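Local coordinates for PhnB protein (Bacillus cereus, PDB 3OMS) that is of unproven function but, as a PhnB-like member of the glyoxalase superfamily, may act as a 3-demethylubiquinone-9 3-methyltransferase, at residues L15-K20 with D126-S131; F27-F32 with A57-N62. All coordinates share one frame; numbering follows the deposited sequence.

Interaction 1: residues L15-K20 with D126-S131; sequences LMFEGK and DKYGVS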
# COMPACT_ATOMS: atom_id res chain seq x y z
N LEU A 15 -1.25 5.27 4.91
CA LEU A 15 0.01 5.95 4.75
C LEU A 15 0.39 6.73 6.02
O LEU A 15 -0.39 7.55 6.53
CB LEU A 15 -0.05 6.87 3.52
CG LEU A 15 -0.04 6.25 2.11
CD1 LEU A 15 -1.28 5.38 1.75
CD2 LEU A 15 0.12 7.39 1.08
N MSE A 16 1.61 6.47 6.54
CA MSE A 16 2.11 7.16 7.68
C MSE A 16 3.22 8.14 7.28
O MSE A 16 4.32 7.73 6.88
CB MSE A 16 2.63 6.14 8.69
CG MSE A 16 3.14 6.75 9.98
SE MSE A 16 3.49 5.40 11.35
CE MSE A 16 4.91 4.53 10.42
N PHE A 17 2.89 9.43 7.46
CA PHE A 17 3.74 10.57 7.20
C PHE A 17 4.31 11.06 8.53
O PHE A 17 3.94 10.56 9.61
CB PHE A 17 2.92 11.69 6.50
CG PHE A 17 2.43 11.34 5.14
CD1 PHE A 17 3.20 11.58 4.03
CD2 PHE A 17 1.15 10.81 4.96
CE1 PHE A 17 2.71 11.26 2.73
CE2 PHE A 17 0.67 10.48 3.72
CZ PHE A 17 1.47 10.71 2.57
N GLU A 18 5.26 12.02 8.47
CA GLU A 18 5.76 12.67 9.69
C GLU A 18 5.60 14.20 9.64
O GLU A 18 6.54 14.95 9.96
CB GLU A 18 7.24 12.27 9.98
CG GLU A 18 7.36 10.77 10.28
CD GLU A 18 8.76 10.29 10.62
OE1 GLU A 18 9.73 11.08 10.56
OE2 GLU A 18 8.84 9.09 10.98
N GLY A 19 4.42 14.67 9.26
CA GLY A 19 4.14 16.10 9.21
C GLY A 19 3.54 16.58 7.92
O GLY A 19 3.05 17.69 7.88
N LYS A 20 3.55 15.77 6.89
CA LYS A 20 3.06 16.18 5.57
C LYS A 20 1.72 15.53 5.13
O LYS A 20 1.35 15.67 3.96
CB LYS A 20 4.14 15.88 4.53
CG LYS A 20 5.53 16.53 4.84
CD LYS A 20 5.68 17.80 4.13
CE LYS A 20 7.08 18.46 4.43
NZ LYS A 20 6.90 19.92 4.57
N ASP A 126 7.14 10.02 -5.38
CA ASP A 126 6.75 11.42 -5.35
C ASP A 126 7.58 12.20 -4.30
O ASP A 126 8.49 11.65 -3.63
CB ASP A 126 5.23 11.54 -5.17
CG ASP A 126 4.76 11.12 -3.79
OD1 ASP A 126 5.64 11.05 -2.89
OD2 ASP A 126 3.53 10.91 -3.64
N LYS A 127 7.32 13.48 -4.18
CA LYS A 127 8.08 14.35 -3.30
C LYS A 127 8.01 13.91 -1.83
O LYS A 127 8.78 14.38 -1.01
CB LYS A 127 7.62 15.81 -3.42
CG LYS A 127 6.21 16.14 -2.90
CD LYS A 127 5.87 17.61 -3.05
CE LYS A 127 5.52 18.01 -4.50
NZ LYS A 127 4.26 17.49 -5.13
N TYR A 128 7.00 13.10 -1.49
CA TYR A 128 6.87 12.59 -0.13
C TYR A 128 7.55 11.26 0.06
O TYR A 128 7.57 10.73 1.17
CB TYR A 128 5.36 12.52 0.25
CG TYR A 128 4.62 13.82 0.03
CD1 TYR A 128 4.83 14.90 0.88
CD2 TYR A 128 3.78 14.00 -1.07
CE1 TYR A 128 4.21 16.11 0.66
CE2 TYR A 128 3.17 15.17 -1.28
CZ TYR A 128 3.38 16.24 -0.42
OH TYR A 128 2.77 17.44 -0.66
N GLY A 129 8.04 10.66 -1.02
CA GLY A 129 8.65 9.37 -0.99
C GLY A 129 7.73 8.20 -1.33
O GLY A 129 8.20 7.04 -1.41
N VAL A 130 6.46 8.48 -1.58
CA VAL A 130 5.47 7.46 -1.92
C VAL A 130 5.66 6.99 -3.36
O VAL A 130 5.85 7.83 -4.27
CB VAL A 130 4.02 7.96 -1.75
CG1 VAL A 130 2.99 6.88 -2.28
CG2 VAL A 130 3.77 8.28 -0.29
N SER A 131 5.71 5.67 -3.56
CA SER A 131 6.04 5.10 -4.89
C SER A 131 4.76 4.84 -5.71
O SER A 131 3.79 4.15 -5.24
CB SER A 131 6.79 3.81 -4.73
OG SER A 131 7.51 3.44 -5.89
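Between the two βαβββ modules of this glyoxalase-type fold, Phe17, ending strand 11-17, and Lys20, three residues on, pack against Tyr128 in the hairpin turn joining strands 121-125 and 131-136. The Phe17 ring comes in edge first: its CE1 lies 3.8 Å from Tyr128 CB, which sits in the plane of the phenylalanine. Lys20, the N-cap residue of helix 21-29, sets its CB 3.8 Å from Tyr128 CD1; the bend at chi2 (-96°) keeps Lys20 CD near the ring, 4.1 Å from Tyr128 CE1, while the ammonium end leads away. The tyrosine hydroxyl is engaged by Glu23 of that helix, and Lys127 CG covers one face of the ring. Deeper in, Leu15 and Val130 cross at about a right angle, with Leu15 CD2, in one of its two conformers, 4.0 Å from Val130 CG2. The turn is type I from Asp126 to Gly129, combined with an Asx turn. The buried carboxylate of Asp126 is hydrogen-bonded at OD2 to Tyr28 OH and Trp132 NE1, while Asp126 OD1 receives Tyr128 N at 2.8 Å and Val130 N at 3.0 Å from opposite faces of the carboxylate plane.

Interaction 2: residues F27-F32 with A57-N62; sequences FYTSLF and ATFTLN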
# COMPACT_ATOMS: atom_id res chain seq x y z
N PHE A 27 -2.82 17.17 -2.17
CA PHE A 27 -2.16 16.96 -3.47
C PHE A 27 -2.76 15.78 -4.19
O PHE A 27 -3.19 15.92 -5.34
CB PHE A 27 -0.66 16.76 -3.25
CG PHE A 27 0.12 16.44 -4.50
CD1 PHE A 27 0.05 17.28 -5.61
CD2 PHE A 27 0.97 15.35 -4.54
CE1 PHE A 27 0.83 17.02 -6.76
CE2 PHE A 27 1.75 15.09 -5.65
CZ PHE A 27 1.67 15.90 -6.76
N TYR A 28 -2.88 14.64 -3.50
CA TYR A 28 -3.35 13.41 -4.17
C TYR A 28 -4.79 13.53 -4.66
O TYR A 28 -5.13 13.11 -5.76
CB TYR A 28 -3.24 12.20 -3.24
CG TYR A 28 -1.82 11.87 -2.83
CD1 TYR A 28 -0.70 12.20 -3.63
CD2 TYR A 28 -1.59 11.19 -1.65
CE1 TYR A 28 0.57 11.87 -3.22
CE2 TYR A 28 -0.36 10.89 -1.22
CZ TYR A 28 0.74 11.22 -2.00
OH TYR A 28 1.95 10.83 -1.52
N THR A 29 -5.64 14.11 -3.84
CA THR A 29 -7.04 14.21 -4.21
C THR A 29 -7.24 15.18 -5.39
O THR A 29 -8.28 15.16 -6.01
CB THR A 29 -7.95 14.62 -3.05
OG1 THR A 29 -7.49 15.84 -2.51
CG2 THR A 29 -7.99 13.56 -1.95
N SER A 30 -6.25 16.00 -5.71
CA SER A 30 -6.33 16.87 -6.91
C SER A 30 -5.98 16.18 -8.24
O SER A 30 -6.20 16.77 -9.33
CB SER A 30 -5.40 18.07 -6.73
OG SER A 30 -4.03 17.75 -7.04
N LEU A 31 -5.48 14.95 -8.19
CA LEU A 31 -4.89 14.30 -9.35
C LEU A 31 -5.85 13.40 -10.08
O LEU A 31 -5.61 13.05 -11.24
CB LEU A 31 -3.70 13.42 -8.92
CG LEU A 31 -2.53 14.15 -8.25
CD1 LEU A 31 -1.47 13.12 -7.90
CD2 LEU A 31 -1.99 15.23 -9.16
N PHE A 32 -6.91 12.97 -9.40
CA PHE A 32 -7.83 12.00 -9.96
C PHE A 32 -9.27 12.47 -9.80
O PHE A 32 -9.61 13.19 -8.85
CB PHE A 32 -7.67 10.63 -9.26
CG PHE A 32 -6.27 10.11 -9.25
CD1 PHE A 32 -5.72 9.56 -10.40
CD2 PHE A 32 -5.49 10.15 -8.10
CE1 PHE A 32 -4.40 9.10 -10.40
CE2 PHE A 32 -4.18 9.71 -8.11
CZ PHE A 32 -3.64 9.17 -9.24
N ALA A 57 -6.84 10.75 9.16
CA ALA A 57 -7.63 11.27 8.04
C ALA A 57 -7.98 10.15 7.07
O ALA A 57 -7.17 9.21 6.87
CB ALA A 57 -6.88 12.41 7.31
N THR A 58 -9.18 10.25 6.48
CA THR A 58 -9.66 9.33 5.44
C THR A 58 -9.94 10.15 4.22
O THR A 58 -10.50 11.23 4.31
CB THR A 58 -10.92 8.59 5.86
OG1 THR A 58 -10.62 7.78 7.00
CG2 THR A 58 -11.55 7.75 4.70
N PHE A 59 -9.51 9.65 3.06
CA PHE A 59 -9.79 10.31 1.79
C PHE A 59 -10.03 9.29 0.74
O PHE A 59 -9.64 8.12 0.90
CB PHE A 59 -8.64 11.22 1.38
CG PHE A 59 -7.32 10.54 1.19
CD1 PHE A 59 -6.76 10.39 -0.10
CD2 PHE A 59 -6.55 10.14 2.30
CE1 PHE A 59 -5.49 9.81 -0.27
CE2 PHE A 59 -5.30 9.52 2.11
CZ PHE A 59 -4.77 9.36 0.82
N THR A 60 -10.64 9.70 -0.37
CA THR A 60 -10.84 8.78 -1.48
C THR A 60 -9.94 9.19 -2.67
O THR A 60 -9.62 10.36 -2.86
CB THR A 60 -12.28 8.75 -1.93
OG1 THR A 60 -12.69 10.09 -2.30
CG2 THR A 60 -13.18 8.16 -0.86
N LEU A 61 -9.49 8.18 -3.42
CA LEU A 61 -8.92 8.37 -4.72
C LEU A 61 -9.75 7.55 -5.69
O LEU A 61 -9.85 6.31 -5.59
CB LEU A 61 -7.44 7.95 -4.71
CG LEU A 61 -6.45 8.67 -3.77
CD1 LEU A 61 -5.04 8.05 -3.88
CD2 LEU A 61 -6.40 10.23 -3.98
N ASN A 62 -10.43 8.25 -6.59
CA ASN A 62 -11.41 7.66 -7.48
C ASN A 62 -12.36 6.75 -6.76
O ASN A 62 -12.61 5.64 -7.20
CB ASN A 62 -10.70 6.88 -8.60
CG ASN A 62 -11.57 6.65 -9.85
OD1 ASN A 62 -11.78 5.50 -10.25
ND2 ASN A 62 -12.09 7.72 -10.45
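Leu61 pushes a single methyl, CD2, into the hollow formed by Tyr28, Thr29 and Phe32 at the C-terminal end of helix 21-29 and just beyond. This methyl lies 3.6 Å from Tyr28 O and 3.8 Å from Tyr28 CB, so it rests on backbone as much as on side chain. Phe32 closes the hollow from another side, turning a ring edge to the leucine with CD2 of Phe32 4.2 Å from CD2 of Leu61; Leu31 CB covers one face of that ring. The second bump comes from the helix. Thr29 CG2, anti to its own carbonyl carbon, sits over the notch between Phe59 CD1 at 3.9 Å and Thr60 O at 3.7 Å, while its hydroxyl is bound to Met25 O within the helix. Phe59 takes chi1 60°, which sets CG between its backbone N and carbonyl carbon. Phe59 CE1 lies at the edge of the Tyr28 ring, 4.4 Å from Tyr28 CD2, and Leu61 CD2 lies in the plane of the Phe59 ring. The side chains meet through carbon atoms, with two methyls against backbone carbonyls; Tyr28 OH has its partner in Asp126. Ile11 of the second subunit also packs on Leu61. A helix packed by its C-terminal end on one face of a four-stranded mixed sheet is the arrangement of the βαβββ module of the glyoxalase superfamily.

Overall arrangement
From the N terminus, strand 11-17 leads straight into helix 21-29, so the first segments of both interactions follow one another. Interaction 2 then closes the shorter loop, bringing strand 54-61 back to the helix end after strand 37-42. Interaction 1 closes a far longer one, whose 105 intervening residues contain all of interaction 2, and joins the first module to the hairpin turn of the second. Their centres are about 14 Å apart, yet they touch through the Tyr28–Asp126 bond, and Lys127 NZ is 3.4 Å from Phe27 CZ. Helix 21-29 thus bridges its own sheet and the neighbouring module, and both contacts reach the second subunit.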